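Local coordinates for protein putative oxidoreductase (Mycobacterium avium, PDB 3QHA) that is probably an NAD(P)-dependent oxidoreductase of the 3-hydroxyisobutyrate dehydrogenase family, acting on CH-OH groups, at residues N242-Y245 with Q246-H250; H250-G253 with L254-D258. All coordinates share one frame; numbering follows the deposited sequence.

Both contacts are local and lie on consecutive parts of one helix, 245-268, in the all-helical C-terminal part of the chain. Following the chain from the N terminus, contact 1 comes first. It closes the turn by which the loop after helix 209-223 enters the helix. Contact 2 follows within the helix and closes helical turns only. The two share His250, the last residue of contact 1 and the first of contact 2, and neither crosses the other. Their centres are about 12 Å apart. Contact 1 meets loop residues of its own chain; contact 2 faces helix 274-286 and, with other residues, the second subunit.

Contact 1 (N242-Y245 with Q246-H250); sequences NFLY and QPFLH
Tyr245 lies beside Leu249, one helical turn further on, and the two side chains point the same way. CB of Tyr245 sits 3.1 Å from the backbone N of Gln246, the next residue. CG and CD2 still run close to that nitrogen. With CG anti to the backbone N (chi1 -178°), the ring is carried alongside the first turn of the helix. Further out, CE2 of Tyr245 meets CD2 of Leu249 at 4.0 Å. The amide of Gln246 comes to the same border of the ring, but in its plane, whereas Leu249 CD2 approaches obliquely. Gln246 NE2 is 3.8 Å from CE2 of Tyr245. The bend of Gln246 at chi2 (-63°) brings the amide there, and its plane is turned 75° from the ring.

From Tyr245 on, the backbone is helical. Leu249 N donates to Tyr245 O, and Phe248 N donates to Leu244 O at 2.9 Å. CB of Leu244 also touches CD1 of Phe248 at 4.2 Å. Asn242 precedes the turn that leads into the helix. Its OD1 makes a capping bond with Leu244 N at 2.8 Å, in the carbonyl plane and on a lone pair, forming an Asx turn. Asn242 O takes Tyr245 N and also a water, which in turn accepts from Gln246 N at 3.0 Å. Pro247, which has no N-H to offer, packs its CD against Leu244 O.

The turn joins the loop after helix 209-223 to helix 245-268. Phe248 is buried against Ile229, Leu238 and Leu287, and Leu244 rests on Val231, all in loops.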
loop_
_atom_site.group_PDB
_atom_site.type_symbol
_atom_site.label_atom_id
_atom_site.label_comp_id
_atom_site.label_asym_id
_atom_site.label_seq_id
_atom_site.Cartn_x
_atom_site.Cartn_y
_atom_site.Cartn_z
ATOM N N ASN B 242 25.357 7.260 -1.480
ATOM C CA ASN B 242 24.342 6.336 -1.985
ATOM C C ASN B 242 23.255 7.148 -2.675
ATOM O O ASN B 242 22.805 8.167 -2.139
ATOM C CB ASN B 242 23.743 5.502 -0.844
ATOM C CG ASN B 242 22.868 4.352 -1.342
ATOM O OD1 ASN B 242 21.831 4.566 -1.971
ATOM N ND2 ASN B 242 23.278 3.124 -1.039
ATOM N N PHE B 243 22.844 6.712 -3.863
ATOM C CA PHE B 243 21.805 7.417 -4.622
ATOM C C PHE B 243 20.498 7.558 -3.852
ATOM O O PHE B 243 19.732 8.490 -4.095
ATOM C CB PHE B 243 21.542 6.718 -5.956
ATOM C CG PHE B 243 22.599 6.972 -6.978
ATOM C CD1 PHE B 243 22.614 8.161 -7.682
ATOM C CD2 PHE B 243 23.588 6.037 -7.227
ATOM C CE1 PHE B 243 23.588 8.408 -8.625
ATOM C CE2 PHE B 243 24.569 6.283 -8.172
ATOM C CZ PHE B 243 24.569 7.470 -8.871
ATOM N N LEU B 244 20.244 6.637 -2.927
ATOM C CA LEU B 244 19.046 6.695 -2.095
ATOM C C LEU B 244 19.216 7.524 -0.815
ATOM O O LEU B 244 18.242 7.727 -0.095
ATOM C CB LEU B 244 18.584 5.279 -1.726
ATOM C CG LEU B 244 18.144 4.376 -2.880
ATOM C CD1 LEU B 244 17.822 2.976 -2.370
ATOM C CD2 LEU B 244 16.949 4.969 -3.602
ATOM N N TYR B 245 20.420 8.021 -0.537
ATOM C CA TYR B 245 20.689 8.682 0.747
ATOM C C TYR B 245 19.855 9.940 0.975
ATOM O O TYR B 245 19.144 10.031 1.975
ATOM C CB TYR B 245 22.177 9.007 0.893
ATOM C CG TYR B 245 22.557 9.654 2.217
ATOM C CD1 TYR B 245 22.831 8.881 3.343
ATOM C CD2 TYR B 245 22.667 11.039 2.331
ATOM C CE1 TYR B 245 23.192 9.473 4.553
ATOM C CE2 TYR B 245 23.026 11.638 3.535
ATOM C CZ TYR B 245 23.286 10.850 4.641
ATOM O OH TYR B 245 23.642 11.441 5.832
ATOM N N GLN B 246 19.941 10.911 0.068
ATOM C CA GLN B 246 19.200 12.167 0.252
ATOM C C GLN B 246 17.682 11.963 0.194
ATOM O O GLN B 246 16.959 12.562 0.985
ATOM C CB GLN B 246 19.648 13.251 -0.742
ATOM C CG GLN B 246 21.004 13.884 -0.416
ATOM C CD GLN B 246 21.033 14.628 0.919
ATOM O OE1 GLN B 246 20.011 15.125 1.397
ATOM N NE2 GLN B 246 22.219 14.711 1.520
ATOM N N PRO B 247 17.191 11.121 -0.734
ATOM C CA PRO B 247 15.758 10.817 -0.727
ATOM C C PRO B 247 15.260 10.156 0.563
ATOM O O PRO B 247 14.209 10.539 1.073
ATOM C CB PRO B 247 15.595 9.866 -1.915
ATOM C CG PRO B 247 16.698 10.229 -2.829
ATOM C CD PRO B 247 17.846 10.621 -1.957
ATOM N N PHE B 248 16.006 9.184 1.086
ATOM C CA PHE B 248 15.598 8.495 2.319
ATOM C C PHE B 248 15.721 9.392 3.549
ATOM O O PHE B 248 14.901 9.313 4.468
ATOM C CB PHE B 248 16.384 7.190 2.506
ATOM C CG PHE B 248 15.727 5.994 1.862
ATOM C CD1 PHE B 248 15.132 6.095 0.610
ATOM C CD2 PHE B 248 15.695 4.770 2.517
ATOM C CE1 PHE B 248 14.518 4.995 0.024
ATOM C CE2 PHE B 248 15.085 3.662 1.937
ATOM C CZ PHE B 248 14.497 3.775 0.690
ATOM N N LEU B 249 16.738 10.249 3.554
ATOM C CA LEU B 249 16.911 11.227 4.618
ATOM C C LEU B 249 15.719 12.184 4.640
ATOM O O LEU B 249 15.160 12.464 5.699
ATOM C CB LEU B 249 18.218 12.001 4.415
ATOM C CG LEU B 249 18.790 12.691 5.649
ATOM C CD1 LEU B 249 19.152 11.660 6.706
ATOM C CD2 LEU B 249 20.004 13.527 5.266
ATOM N N HIS B 250 15.333 12.667 3.462
ATOM C CA HIS B 250 14.130 13.493 3.291
ATOM C C HIS B 250 12.881 12.745 3.788
ATOM O O HIS B 250 12.055 13.316 4.500
ATOM C CB HIS B 250 14.005 13.903 1.811
ATOM C CG HIS B 250 12.810 14.750 1.492
ATOM N ND1 HIS B 250 12.644 16.030 1.976
ATOM C CD2 HIS B 250 11.745 14.512 0.689
ATOM C CE1 HIS B 250 11.516 16.535 1.506
ATOM N NE2 HIS B 250 10.952 15.634 0.721
HETATM O O HOH W 1 21.826 10.742 -2.307
#

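Contact 2 (H250-G253 with L254-D258); sequences HTRG and LGEKD
Arg252 and Glu256 stand one turn apart on the same side of the helix, but they form no salt bridge. Glu256 OE2 touches the aliphatic part of the arginine, 3.5 Å from CG of Arg252. Arg252 NE is 4.5 Å from Glu256 OE2. The oxygen sits off the flat of the guanidinium, where no N-H is aimed, so only the charges are near. The carboxylate and guanidinium planes are only 11° apart. The bend of Arg252 at chi3 (80°) turns its head away from the carboxylate. The polar ends have other partners: Arg252 NH1 donates to Val289 O, Glu256 OE2 is hydrogen-bonded to His291 NE2, and Thr251 OG1 is satisfied by Pro247 O, one turn back.

Four backbone bonds cross between 250-253 and 254-258. Leu254 N donates to His250 O at 3.0 Å, almost straight at 176°. Gly255 N donates to Thr251 O, Glu256 N to Arg252 O, and Lys257 N to Gly253 O at 3.1 Å.

On another side, Leu254 packs on the imidazole of His250. Its CG lies over one face, offset toward the rim and 4.3 Å from the ring centroid, a CH-pi contact. CD1 of Leu254 reaches NE2 of His250 at 3.7 Å. At the second subunit, Leu254 packs on Phe189 of that subunit, while Asp258 OD1 forms a salt bridge with its Lys181 and Asp258 OD2 a hydrogen bond with its Asn185.

The chemistry is therefore divided by side. Arg252 and Glu256 tie the helix to the C-terminal tail and touch helix 274-286, while Asp258 supplies charge at the dimer interface. The nearness of Arg252 and Glu256 would add at most a modest electrostatic attraction.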
loop_
_atom_site.group_PDB
_atom_site.type_symbol
_atom_site.label_atom_id
_atom_site.label_comp_id
_atom_site.label_asym_id
_atom_site.label_seq_id
_atom_site.Cartn_x
_atom_site.Cartn_y
_atom_site.Cartn_z
ATOM N N HIS B 250 15.333 12.667 3.462
ATOM C CA HIS B 250 14.130 13.493 3.291
ATOM C C HIS B 250 12.881 12.745 3.788
ATOM O O HIS B 250 12.055 13.316 4.500
ATOM C CB HIS B 250 14.005 13.903 1.811
ATOM C CG HIS B 250 12.810 14.750 1.492
ATOM N ND1 HIS B 250 12.644 16.030 1.976
ATOM C CD2 HIS B 250 11.745 14.512 0.689
ATOM C CE1 HIS B 250 11.516 16.535 1.506
ATOM N NE2 HIS B 250 10.952 15.634 0.721
ATOM N N THR B 251 12.766 11.466 3.436
ATOM C CA THR B 251 11.662 10.621 3.912
ATOM C C THR B 251 11.671 10.435 5.439
ATOM O O THR B 251 10.613 10.424 6.073
ATOM C CB THR B 251 11.670 9.242 3.213
ATOM O OG1 THR B 251 11.434 9.417 1.809
ATOM C CG2 THR B 251 10.594 8.322 3.793
ATOM N N ARG B 252 12.858 10.291 6.026
ATOM C CA ARG B 252 12.987 10.232 7.486
ATOM C C ARG B 252 12.479 11.517 8.139
ATOM O O ARG B 252 11.782 11.468 9.152
ATOM C CB ARG B 252 14.441 10.003 7.897
ATOM C CG ARG B 252 14.644 9.871 9.398
ATOM C CD ARG B 252 16.111 9.872 9.752
ATOM N NE ARG B 252 16.677 11.219 9.769
ATOM C CZ ARG B 252 17.944 11.498 10.064
ATOM N NH1 ARG B 252 18.799 10.523 10.367
ATOM N NH2 ARG B 252 18.365 12.759 10.058
ATOM N N GLY B 253 12.846 12.660 7.563
ATOM C CA GLY B 253 12.418 13.959 8.073
ATOM C C GLY B 253 10.910 14.126 8.019
ATOM O O GLY B 253 10.282 14.469 9.021
ATOM N N LEU B 254 10.329 13.876 6.847
ATOM C CA LEU B 254 8.874 13.928 6.674
ATOM C C LEU B 254 8.157 12.968 7.623
ATOM O O LEU B 254 7.160 13.334 8.252
ATOM C CB LEU B 254 8.478 13.573 5.237
ATOM C CG LEU B 254 8.842 14.533 4.103
ATOM C CD1 LEU B 254 8.347 13.954 2.778
ATOM C CD2 LEU B 254 8.263 15.929 4.328
ATOM N N GLY B 255 8.668 11.744 7.710
ATOM C CA GLY B 255 8.031 10.688 8.498
ATOM C C GLY B 255 8.004 10.976 9.984
ATOM O O GLY B 255 6.965 10.855 10.626
ATOM N N GLU B 256 9.152 11.363 10.524
ATOM C CA GLU B 256 9.267 11.688 11.941
ATOM C C GLU B 256 8.432 12.916 12.311
ATOM O O GLU B 256 7.861 12.978 13.399
ATOM C CB GLU B 256 10.737 11.883 12.319
ATOM C CG GLU B 256 11.524 10.575 12.284
ATOM C CD GLU B 256 12.976 10.729 12.691
ATOM O OE1 GLU B 256 13.415 11.873 12.928
ATOM O OE2 GLU B 256 13.680 9.702 12.775
ATOM N N LYS B 257 8.343 13.880 11.399
ATOM C CA LYS B 257 7.516 15.059 11.633
ATOM C C LYS B 257 6.025 14.694 11.622
ATOM O O LYS B 257 5.294 15.058 12.546
ATOM C CB LYS B 257 7.832 16.164 10.617
ATOM C CG LYS B 257 7.010 17.448 10.783
ATOM C CD LYS B 257 7.113 18.046 12.188
ATOM C CE LYS B 257 6.404 19.393 12.269
ATOM N NZ LYS B 257 6.163 19.842 13.672
ATOM N N ASP B 258 5.575 13.965 10.600
ATOM C CA ASP B 258 4.160 13.564 10.522
ATOM C C ASP B 258 3.764 12.602 11.644
ATOM O O ASP B 258 2.683 12.740 12.224
ATOM C CB ASP B 258 3.818 12.954 9.154
ATOM C CG ASP B 258 3.602 14.009 8.072
ATOM O OD1 ASP B 258 3.540 15.214 8.397
ATOM O OD2 ASP B 258 3.483 13.629 6.887
#